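Local structure of ferrous iron uptake transporter protein B (Streptococcus thermophilus, 3TAH) at residues A[68-71]-A[72-76]. The protein probably drives GTP-dependent uptake of ferrous iron across the cell membrane, this piece being its cytosolic part with the nucleotide-binding G-protein domain. The protein carries 1 engineered substitution. Residues are numbered along the deposited sequence; the frame is centred on the assembly and turned at random.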
loop_
_atom_site.group_PDB
_atom_site.type_symbol
_atom_site.label_atom_id
_atom_site.label_comp_id
_atom_site.label_asym_id
_atom_site.label_seq_id
_atom_site.Cartn_x
_atom_site.Cartn_y
_atom_site.Cartn_z
ATOM N N GLU A 68 -1.569 15.014 -1.657
ATOM C CA GLU A 68 -2.170 13.917 -0.898
ATOM C C GLU A 68 -1.368 12.627 -1.033
ATOM O O GLU A 68 -1.100 11.959 -0.045
ATOM C CB GLU A 68 -3.605 13.688 -1.361
ATOM C CG GLU A 68 -4.569 14.793 -0.949
ATOM C CD GLU A 68 -4.554 16.023 -1.849
ATOM O OE1 GLU A 68 -3.980 15.985 -2.967
ATOM O OE2 GLU A 68 -5.126 17.047 -1.418
ATOM N N GLU A 69 -0.991 12.285 -2.263
ATOM C CA GLU A 69 -0.139 11.127 -2.517
ATOM C C GLU A 69 1.231 11.268 -1.854
ATOM O O GLU A 69 1.777 10.299 -1.327
ATOM C CB GLU A 69 0.061 10.944 -4.014
ATOM C CG GLU A 69 -1.155 10.437 -4.743
ATOM C CD GLU A 69 -0.979 10.554 -6.230
ATOM O OE1 GLU A 69 -0.753 9.521 -6.893
ATOM O OE2 GLU A 69 -1.047 11.688 -6.729
ATOM N N LYS A 70 1.780 12.480 -1.878
ATOM C CA LYS A 70 3.086 12.735 -1.255
ATOM C C LYS A 70 3.009 12.586 0.266
ATOM O O LYS A 70 3.888 11.991 0.879
ATOM C CB LYS A 70 3.647 14.114 -1.650
ATOM C CG LYS A 70 5.075 14.324 -1.156
ATOM C CD LYS A 70 5.734 15.592 -1.704
ATOM C CE LYS A 70 7.170 15.705 -1.224
ATOM N NZ LYS A 70 7.267 15.892 0.248
ATOM N N VAL A 71 1.961 13.133 0.875
ATOM C CA VAL A 71 1.764 12.981 2.316
ATOM C C VAL A 71 1.709 11.499 2.697
ATOM O O VAL A 71 2.378 11.080 3.644
ATOM C CB VAL A 71 0.509 13.757 2.812
ATOM C CG1 VAL A 71 -0.091 13.165 4.113
ATOM C CG2 VAL A 71 0.890 15.231 2.987
ATOM N N ALA A 72 0.942 10.716 1.949
ATOM C CA ALA A 72 0.798 9.287 2.263
ATOM C C ALA A 72 2.149 8.580 2.156
ATOM O O ALA A 72 2.564 7.854 3.065
ATOM C CB ALA A 72 -0.232 8.632 1.367
ATOM N N ARG A 73 2.848 8.803 1.047
ATOM C CA ARG A 73 4.151 8.178 0.834
ATOM C C ARG A 73 5.167 8.518 1.926
ATOM O O ARG A 73 5.771 7.610 2.511
ATOM C CB ARG A 73 4.721 8.580 -0.525
ATOM C CG ARG A 73 6.004 7.869 -0.864
ATOM C CD ARG A 73 6.769 8.565 -1.949
ATOM N NE ARG A 73 6.107 8.503 -3.246
ATOM C CZ ARG A 73 6.705 8.719 -4.417
ATOM N NH1 ARG A 73 8.004 9.015 -4.476
ATOM N NH2 ARG A 73 6.001 8.640 -5.539
ATOM N N ASP A 74 5.363 9.814 2.185
ATOM C CA ASP A 74 6.345 10.264 3.179
ATOM C C ASP A 74 6.052 9.657 4.544
ATOM O O ASP A 74 6.957 9.195 5.239
ATOM C CB ASP A 74 6.388 11.793 3.302
ATOM C CG ASP A 74 6.917 12.474 2.047
ATOM O OD1 ASP A 74 7.521 11.794 1.183
ATOM O OD2 ASP A 74 6.723 13.694 1.899
ATOM N N TYR A 75 4.784 9.647 4.927
ATOM C CA TYR A 75 4.413 9.064 6.196
ATOM C C TYR A 75 4.738 7.573 6.236
ATOM O O TYR A 75 5.365 7.090 7.184
ATOM C CB TYR A 75 2.938 9.269 6.482
ATOM C CG TYR A 75 2.556 8.579 7.751
ATOM C CD1 TYR A 75 2.893 9.127 8.986
ATOM C CD2 TYR A 75 1.878 7.363 7.729
ATOM C CE1 TYR A 75 2.552 8.484 10.169
ATOM C CE2 TYR A 75 1.537 6.725 8.891
ATOM C CZ TYR A 75 1.871 7.285 10.108
ATOM O OH TYR A 75 1.523 6.632 11.267
ATOM N N LEU A 76 4.324 6.838 5.209
ATOM C CA LEU A 76 4.581 5.389 5.194
ATOM C C LEU A 76 6.065 5.014 5.118
ATOM O O LEU A 76 6.464 4.009 5.702
ATOM C CB LEU A 76 3.788 4.705 4.074
ATOM C CG LEU A 76 2.270 4.778 4.269
ATOM C CD1 LEU A 76 1.575 4.208 3.049
ATOM C CD2 LEU A 76 1.826 4.033 5.570
HETATM O O HOH W 1 3.384 9.235 -3.503
#
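Two successive turns of helix 67-77, which follows the loop after strand 51-55 in the G domain of FeoB, are joined by an i to i+4 salt bridge between Lys70 and Asp74. Lys70 NZ lies 2.8 Å from Asp74 OD2 and uses the syn lone pair of that oxygen. The aliphatic part of Lys70 runs extended until chi4 (-65°) brings NZ round, nearly into the carboxylate plane; CG, well out of that plane, also touches, 3.5 Å from Asp74 OD2. Both residues are exposed, though Lys70 also touches Leu211.

Beneath it the backbone is regular. Asp74 N donates to Lys70 O at 2.9 Å with an N-H...O angle of 173°, and Ala72 N, Arg73 N and Tyr75 N bond likewise to the carbonyls of Glu68, Glu69 and Val71. Glu69 O has a further partner: a water that accepts from Arg73 NE at 2.8 Å and gives this oxygen a weak bond, linking side chain to backbone one turn back. The bend of Arg73 at chi3 (-68°) sets NE within reach of that water, while NH1 forms a salt bridge with Asp209 and NH2 bonds to Met62 O, which together fix the group's orientation. Glu69, in one of its two conformers, instead bonds through OE1 to Ser63 and OE2 to Ser66.

Ala72 and Tyr75 pack on strand 4-10, whereas Arg73 reaches helices 198-206 and 210-215. Glu68 touches Pro57, in the predicted GTP-binding loop Asp55 to Gly58, as befits the switch II helix of a P-loop GTPase, here wedged between central sheet and helical domain.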